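Local coordinates for protein lovastatin nonaketide synthase, polyketide synthase component (Aspergillus terreus, PDB 7CPX) that builds the dihydromonacolin L chain, the polyketide precursor of lovastatin, from nine malonyl units, working as a homodimer together with its partner protein LovC, at residues 11-16 with 265-270; 108-113 with 250-255; 424-429 with 444-449. The protein carries 2 engineered substitutions. All coordinates share one frame; numbering follows the deposited sequence.

In the fold
All three contacts lie in the ketosynthase region and involve neighbouring strands. Contact 1 joins strand 11-19 to strand 268-277, probably where the two halves of the ketosynthase meet. Contact 2 lays helix 97-113 against strand 247-255, the other neighbour of strand 11-19. Its centre is about 8 Å from that of contact 1, and the two touch where Asn112 of the helix lies against Ser16. Contact 3 is about 11 Å from contact 1, between centres. There Val269 O and Glu446 N are 2.8 Å apart, a probable hydrogen bond. Contacts 2 and 3 do not touch, and their centres are about 19 Å apart. All three lie away from the predicted catalytic residues Cys181, His320 and His367.

Contact 1 (11-16 with 265-270); sequences IVVVGS and TIECVI
Val13 O accepts two backbone bonds, from Glu267 N and Cys268 N. The Cys268 N bond is 3.0 Å long, with 155° at the hydrogen, and uses a lone pair of Val13 O. The donor from Glu267 also lies in the carbonyl plane. Val13 N points to Cys268 O at 2.8 Å, although the position of that oxygen is less sure. Two residues of 265-270 therefore face one of 11-16, which is a classic beta bulge.

Glu267 starts toward 11-16. Its carboxylate ends at Ser16, where OG lies 3.0 Å from both OE1 and OE2. The hydroxyl probably bonds one of these oxygens, without the geometry fixing which. Glu267 OE2 also lies 3.3 Å from Gly15 CA.

The strands run roughly antiparallel inside the thiolase-type ketosynthase fold, probably where its two halves join. Val13, Cys268 and Ile270 share one face of the sheet. Helices 183-196 and 369-386 pack there, against Ile270 and Cys268 among others. Val13 divides its two methyls. CG1, anti to the backbone N (chi1 -179°), lies beside Glu267 OE1. CG2 sits 3.6 Å from Ile270 CD1. Cys268 SG stands between its own backbone N and carbonyl carbon (chi1 65°), which brings it against the same Val13 CG2.

Val12 and Val269 lie on the other face. Farther along, the carbonyl oxygens Val14 O and Thr265 O both accept from Lys923 NZ, so one lysine outside the two segments is bonded to both of them.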
# COMPACT_ATOMS: atom_id res chain seq x y z
N ILE A 11 -51.00 -26.77 -3.38
CA ILE A 11 -49.84 -26.91 -4.23
C ILE A 11 -49.14 -28.22 -3.87
O ILE A 11 -49.37 -28.80 -2.81
CB ILE A 11 -48.91 -25.70 -4.08
CG1 ILE A 11 -49.67 -24.42 -4.40
CG2 ILE A 11 -47.70 -25.83 -4.97
CD1 ILE A 11 -50.35 -24.42 -5.75
N VAL A 12 -48.28 -28.69 -4.77
CA VAL A 12 -47.65 -29.99 -4.59
C VAL A 12 -46.19 -29.91 -4.99
O VAL A 12 -45.86 -29.40 -6.07
CB VAL A 12 -48.39 -31.07 -5.40
CG1 VAL A 12 -48.05 -30.99 -6.86
CG2 VAL A 12 -48.07 -32.44 -4.86
N VAL A 13 -45.31 -30.40 -4.12
CA VAL A 13 -43.90 -30.60 -4.45
C VAL A 13 -43.79 -31.91 -5.21
O VAL A 13 -43.96 -32.99 -4.63
CB VAL A 13 -43.03 -30.61 -3.20
CG1 VAL A 13 -41.57 -30.79 -3.58
CG2 VAL A 13 -43.21 -29.34 -2.39
N VAL A 14 -43.49 -31.82 -6.50
CA VAL A 14 -43.34 -33.00 -7.34
C VAL A 14 -41.89 -33.45 -7.47
O VAL A 14 -41.64 -34.62 -7.77
CB VAL A 14 -43.90 -32.74 -8.75
CG1 VAL A 14 -45.38 -32.44 -8.68
CG2 VAL A 14 -43.17 -31.59 -9.41
N GLY A 15 -40.93 -32.56 -7.25
CA GLY A 15 -39.53 -32.91 -7.35
C GLY A 15 -38.68 -31.85 -6.71
O GLY A 15 -39.12 -30.72 -6.48
N SER A 16 -37.43 -32.23 -6.43
CA SER A 16 -36.52 -31.32 -5.75
C SER A 16 -35.09 -31.61 -6.18
O SER A 16 -34.74 -32.73 -6.55
CB SER A 16 -36.64 -31.43 -4.23
OG SER A 16 -36.40 -32.75 -3.79
N THR A 265 -44.81 -37.68 -10.30
CA THR A 265 -44.69 -38.25 -8.97
C THR A 265 -44.56 -37.13 -7.94
O THR A 265 -43.83 -36.17 -8.14
CB THR A 265 -43.48 -39.18 -8.89
OG1 THR A 265 -43.69 -40.31 -9.74
CG2 THR A 265 -43.27 -39.66 -7.46
N ILE A 266 -45.28 -37.28 -6.84
CA ILE A 266 -45.42 -36.22 -5.85
C ILE A 266 -44.51 -36.49 -4.67
O ILE A 266 -44.48 -37.60 -4.13
CB ILE A 266 -46.89 -36.09 -5.41
CG1 ILE A 266 -47.71 -35.45 -6.52
CG2 ILE A 266 -46.97 -35.30 -4.11
CD1 ILE A 266 -49.21 -35.54 -6.33
N GLU A 267 -43.76 -35.47 -4.26
CA GLU A 267 -42.95 -35.54 -3.05
C GLU A 267 -43.76 -35.16 -1.82
O GLU A 267 -43.63 -35.80 -0.77
CB GLU A 267 -41.72 -34.64 -3.18
CG GLU A 267 -40.74 -35.08 -4.25
CD GLU A 267 -39.43 -34.32 -4.17
OE1 GLU A 267 -39.36 -33.32 -3.42
OE2 GLU A 267 -38.47 -34.71 -4.86
N CYS A 268 -44.58 -34.12 -1.92
CA CYS A 268 -45.45 -33.76 -0.81
C CYS A 268 -46.49 -32.76 -1.31
O CYS A 268 -46.50 -32.40 -2.49
CB CYS A 268 -44.66 -33.18 0.37
SG CYS A 268 -43.85 -31.60 0.02
N VAL A 269 -47.35 -32.32 -0.41
CA VAL A 269 -48.42 -31.39 -0.72
C VAL A 269 -48.28 -30.18 0.19
O VAL A 269 -48.48 -30.28 1.40
CB VAL A 269 -49.81 -32.03 -0.56
CG1 VAL A 269 -50.87 -30.97 -0.38
CG2 VAL A 269 -50.13 -32.91 -1.76
N ILE A 270 -47.94 -29.03 -0.39
CA ILE A 270 -47.97 -27.76 0.32
C ILE A 270 -49.43 -27.31 0.33
O ILE A 270 -49.93 -26.74 -0.64
CB ILE A 270 -47.05 -26.72 -0.32
CG1 ILE A 270 -45.62 -27.26 -0.39
CG2 ILE A 270 -47.09 -25.43 0.46
CD1 ILE A 270 -44.65 -26.33 -1.07

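Contact 2 (108-113 with 250-255); sequences EAVTNA and SVVLKT
Ala109 makes the main contact of the helix with the strand. Its CB points at the strand and meets Val252 CG2 at 3.5 Å. The same CB lies 3.6 Å from the carbonyl oxygen Ser250 O and 4.1 Å from Ser250 CB. The small methyl thus contacts both Ser250 and Val252. Ala109 CA and Ser250 CA are 6.1 Å apart. Ser250 OG makes its own hydrogen bond one turn earlier in the helix, to Thr105 OG1. Ala109 O also borders Val252 CG2, at 3.6 Å. This oxygen is already used inside the helix, where it accepts from Ala113 N.

Val110 follows with a lighter touch. Its side chain starts away from the strand, but its CG2 still comes within 4.5 Å of Val252 CG2. The Val252 methyl therefore packs on Ala109 and merely grazes Val110. It is placed there by chi1 of -173°, which sets CG1 anti to the backbone N and CG2 anti to the carbonyl carbon.

Here a helix packs on a sheet face in the N-terminal half of the beta-ketoacyl synthase. The two short axes approach to 7.7 Å and their directions differ by 48°. Ser250 and Val252 point to helix 97-113. Leu253 instead packs on helix 183-196, so the strand has helices on both faces of its sheet.

Asn112 ND2 is hydrogen-bonded to Ser16 O of strand 11-19, at a doubtful length. The backbone oxygen Asn112 O accepts from Lys923 NZ and Ser922 OG. Ala113 comes one turn after Ala109, and its CB lies 4.3 Å from Val252 CG2. That methyl of Ala113 also rests on Val14 of the neighbouring strand 11-19.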
# COMPACT_ATOMS: atom_id res chain seq x y z
N GLU A 108 -31.90 -30.43 -11.63
CA GLU A 108 -32.05 -31.66 -10.87
C GLU A 108 -33.49 -31.85 -10.41
O GLU A 108 -34.03 -32.96 -10.44
CB GLU A 108 -31.11 -31.66 -9.66
CG GLU A 108 -29.64 -31.80 -10.03
CD GLU A 108 -28.73 -31.64 -8.83
OE1 GLU A 108 -29.25 -31.50 -7.70
OE2 GLU A 108 -27.50 -31.65 -9.02
N ALA A 109 -34.13 -30.77 -9.96
CA ALA A 109 -35.52 -30.85 -9.50
C ALA A 109 -36.45 -31.16 -10.66
O ALA A 109 -37.39 -31.96 -10.51
CB ALA A 109 -35.93 -29.55 -8.82
N VAL A 110 -36.23 -30.54 -11.82
CA VAL A 110 -37.03 -30.85 -12.99
C VAL A 110 -36.86 -32.31 -13.38
O VAL A 110 -37.84 -33.00 -13.71
CB VAL A 110 -36.65 -29.90 -14.15
CG1 VAL A 110 -37.34 -30.31 -15.44
CG2 VAL A 110 -37.02 -28.48 -13.80
N THR A 111 -35.63 -32.80 -13.34
CA THR A 111 -35.36 -34.19 -13.67
C THR A 111 -36.07 -35.13 -12.69
O THR A 111 -36.73 -36.09 -13.11
CB THR A 111 -33.85 -34.44 -13.65
OG1 THR A 111 -33.24 -33.79 -14.77
CG2 THR A 111 -33.54 -35.91 -13.68
N ASN A 112 -35.95 -34.85 -11.40
CA ASN A 112 -36.56 -35.72 -10.39
C ASN A 112 -38.08 -35.70 -10.49
O ASN A 112 -38.74 -36.73 -10.32
CB ASN A 112 -36.11 -35.30 -9.00
CG ASN A 112 -34.61 -35.43 -8.81
OD1 ASN A 112 -33.96 -36.23 -9.48
ND2 ASN A 112 -34.06 -34.66 -7.88
N ALA A 113 -38.65 -34.53 -10.78
CA ALA A 113 -40.10 -34.43 -10.96
C ALA A 113 -40.57 -35.24 -12.16
O ALA A 113 -41.76 -35.55 -12.25
CB ALA A 113 -40.51 -32.97 -11.12
N SER A 250 -33.93 -26.36 -4.78
CA SER A 250 -34.92 -26.06 -5.79
C SER A 250 -36.06 -27.04 -5.63
O SER A 250 -35.83 -28.24 -5.47
CB SER A 250 -34.34 -26.14 -7.20
OG SER A 250 -33.24 -25.26 -7.35
N VAL A 251 -37.29 -26.54 -5.67
CA VAL A 251 -38.48 -27.35 -5.46
C VAL A 251 -39.47 -27.03 -6.56
O VAL A 251 -39.88 -25.88 -6.72
CB VAL A 251 -39.10 -27.09 -4.07
CG1 VAL A 251 -40.56 -27.44 -4.06
CG2 VAL A 251 -38.35 -27.87 -3.01
N VAL A 252 -39.86 -28.05 -7.32
CA VAL A 252 -40.86 -27.88 -8.37
C VAL A 252 -42.23 -27.95 -7.73
O VAL A 252 -42.59 -28.97 -7.11
CB VAL A 252 -40.69 -28.94 -9.47
CG1 VAL A 252 -41.63 -28.64 -10.63
CG2 VAL A 252 -39.25 -28.99 -9.94
N LEU A 253 -43.01 -26.89 -7.87
CA LEU A 253 -44.32 -26.77 -7.27
C LEU A 253 -45.38 -26.70 -8.36
O LEU A 253 -45.18 -26.05 -9.39
CB LEU A 253 -44.40 -25.51 -6.40
CG LEU A 253 -43.44 -25.44 -5.22
CD1 LEU A 253 -43.57 -24.12 -4.50
CD2 LEU A 253 -43.71 -26.58 -4.27
N LYS A 254 -46.50 -27.38 -8.12
CA LYS A 254 -47.61 -27.36 -9.05
C LYS A 254 -48.90 -27.51 -8.25
O LYS A 254 -48.90 -27.96 -7.11
CB LYS A 254 -47.50 -28.48 -10.08
CG LYS A 254 -46.16 -28.54 -10.78
CD LYS A 254 -46.09 -29.68 -11.78
CE LYS A 254 -47.06 -29.48 -12.93
NZ LYS A 254 -46.85 -30.48 -14.02
N THR A 255 -50.00 -27.11 -8.87
CA THR A 255 -51.30 -27.38 -8.28
C THR A 255 -51.55 -28.88 -8.32
O THR A 255 -51.24 -29.55 -9.31
CB THR A 255 -52.41 -26.63 -9.01
OG1 THR A 255 -52.74 -27.33 -10.22
CG2 THR A 255 -51.98 -25.22 -9.35

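Contact 3 (424-429 with 444-449)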
# COMPACT_ATOMS: atom_id res chain seq x y z
N GLY A 424 -57.29 -41.91 7.38
CA GLY A 424 -57.60 -41.02 6.29
C GLY A 424 -57.01 -39.63 6.41
O GLY A 424 -57.14 -38.84 5.47
N GLN A 425 -56.36 -39.31 7.53
CA GLN A 425 -55.73 -38.01 7.70
C GLN A 425 -54.28 -38.08 7.27
O GLN A 425 -53.52 -38.88 7.84
CB GLN A 425 -55.82 -37.55 9.14
CG GLN A 425 -55.40 -36.10 9.34
CD GLN A 425 -54.67 -35.88 10.66
OE1 GLN A 425 -55.27 -35.95 11.73
NE2 GLN A 425 -53.37 -35.62 10.58
N PRO A 426 -53.84 -37.30 6.29
CA PRO A 426 -52.43 -37.36 5.89
C PRO A 426 -51.51 -36.85 6.98
O PRO A 426 -51.89 -36.00 7.80
CB PRO A 426 -52.38 -36.45 4.65
CG PRO A 426 -53.46 -35.47 4.88
CD PRO A 426 -54.56 -36.23 5.58
N ARG A 427 -50.29 -37.38 7.00
CA ARG A 427 -49.27 -36.82 7.87
C ARG A 427 -49.10 -35.35 7.55
O ARG A 427 -49.03 -34.96 6.39
CB ARG A 427 -47.95 -37.56 7.67
CG ARG A 427 -47.96 -39.01 8.13
CD ARG A 427 -46.57 -39.61 8.05
NE ARG A 427 -46.18 -39.92 6.68
CZ ARG A 427 -46.39 -41.09 6.08
NH1 ARG A 427 -47.00 -42.08 6.70
NH2 ARG A 427 -45.98 -41.26 4.83
N ARG A 428 -49.07 -34.52 8.60
CA ARG A 428 -49.00 -33.07 8.43
C ARG A 428 -47.82 -32.53 9.21
O ARG A 428 -47.65 -32.84 10.39
CB ARG A 428 -50.30 -32.41 8.90
CG ARG A 428 -50.35 -30.92 8.61
CD ARG A 428 -51.70 -30.32 8.95
NE ARG A 428 -52.79 -30.95 8.20
CZ ARG A 428 -53.55 -31.93 8.65
NH1 ARG A 428 -53.39 -32.43 9.87
NH2 ARG A 428 -54.51 -32.42 7.87
N ALA A 429 -47.00 -31.73 8.54
CA ALA A 429 -45.87 -31.04 9.14
C ALA A 429 -46.00 -29.54 8.87
O ALA A 429 -46.79 -29.10 8.03
CB ALA A 429 -44.54 -31.57 8.59
N ILE A 444 -47.66 -25.13 5.57
CA ILE A 444 -48.27 -26.36 6.04
C ILE A 444 -48.09 -27.39 4.94
O ILE A 444 -48.51 -27.17 3.80
CB ILE A 444 -49.75 -26.16 6.39
CG1 ILE A 444 -49.89 -25.08 7.47
CG2 ILE A 444 -50.36 -27.46 6.87
CD1 ILE A 444 -51.32 -24.73 7.81
N ILE A 445 -47.47 -28.52 5.27
CA ILE A 445 -47.15 -29.55 4.29
C ILE A 445 -47.76 -30.86 4.76
O ILE A 445 -48.00 -31.06 5.95
CB ILE A 445 -45.63 -29.68 4.10
CG1 ILE A 445 -45.02 -28.30 3.84
CG2 ILE A 445 -45.32 -30.62 2.95
CD1 ILE A 445 -43.54 -28.31 3.62
N GLU A 446 -48.03 -31.74 3.81
CA GLU A 446 -48.67 -33.01 4.10
C GLU A 446 -48.15 -34.06 3.13
O GLU A 446 -47.58 -33.75 2.09
CB GLU A 446 -50.20 -32.91 4.00
CG GLU A 446 -50.81 -31.86 4.91
CD GLU A 446 -52.32 -31.78 4.76
OE1 GLU A 446 -52.86 -32.40 3.82
OE2 GLU A 446 -52.96 -31.09 5.58
N GLU A 447 -48.33 -35.32 3.51
CA GLU A 447 -48.04 -36.41 2.59
C GLU A 447 -49.14 -36.50 1.54
O GLU A 447 -50.32 -36.28 1.83
CB GLU A 447 -47.93 -37.74 3.34
CG GLU A 447 -49.25 -38.26 3.89
CD GLU A 447 -49.11 -39.62 4.53
OE1 GLU A 447 -48.26 -40.41 4.07
OE2 GLU A 447 -49.86 -39.92 5.48
N TYR A 448 -48.75 -36.80 0.30
CA TYR A 448 -49.74 -37.06 -0.73
C TYR A 448 -50.32 -38.45 -0.52
O TYR A 448 -49.59 -39.45 -0.55
CB TYR A 448 -49.13 -36.93 -2.12
CG TYR A 448 -50.10 -37.30 -3.22
CD1 TYR A 448 -51.33 -36.67 -3.32
CD2 TYR A 448 -49.78 -38.28 -4.14
CE1 TYR A 448 -52.22 -37.01 -4.31
CE2 TYR A 448 -50.67 -38.63 -5.14
CZ TYR A 448 -51.89 -37.99 -5.22
OH TYR A 448 -52.78 -38.33 -6.21
N MET A 449 -51.63 -38.52 -0.31
CA MET A 449 -52.27 -39.76 0.11
C MET A 449 -52.25 -40.83 -0.98
O MET A 449 -52.41 -42.01 -0.67
CB MET A 449 -53.71 -39.48 0.53
CG MET A 449 -53.82 -38.54 1.72
SD MET A 449 -53.80 -39.40 3.30
CE MET A 449 -55.45 -40.08 3.32
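Ile444 lies alongside Arg428, both side chains pointing the same way. Its CG2 meets Arg428 CD at 3.8 Å. Ile445 pairs with Ala429 through two backbone bonds, Ile445 N to Ala429 O and Ala429 N to Ile445 O, each 2.9 Å long.

Glu446 comes opposite Arg428, in a non-hydrogen-bonded pair, and the two side chains run side by side. Glu446 OE2 makes a salt bridge to Arg428 NE at 2.6 Å, with a weak second bond from Arg428 NH2. The carboxylate and guanidinium planes stand 75° apart, and NE meets OE2 on its anti side, tilted well out of the carboxylate plane. Arg271 NH1 also bridges to OE2, so this buried acid serves two arginines. The other oxygen, Glu446 OE1, lies 3.3 Å from Pro426 CG and accepts from Gln3 NE2.

Glu447 bonds with Arg427 both ways. Glu447 N donates to Arg427 O, an oxygen whose position is less certain, and Arg427 N to Glu447 OE2 at 3.0 Å, nearly straight at 170°. Glu447 CG sits between its own backbone N and carbonyl carbon (chi1 70°), at 3.7 Å from Pro426 CB. The carboxylate lies over one face of the Arg427 guanidinium, with CD above its centre. The salt bridge modelled there has a doubtful length.

Met449 crosses Pro426 at about a right angle, SD against CB at 3.5 Å. The flanking loops thus carry the contact on past the paired residues 428-429 and 444-446, which are the open end of the beta hairpin of strands 428-435 and 439-446 in the ketosynthase.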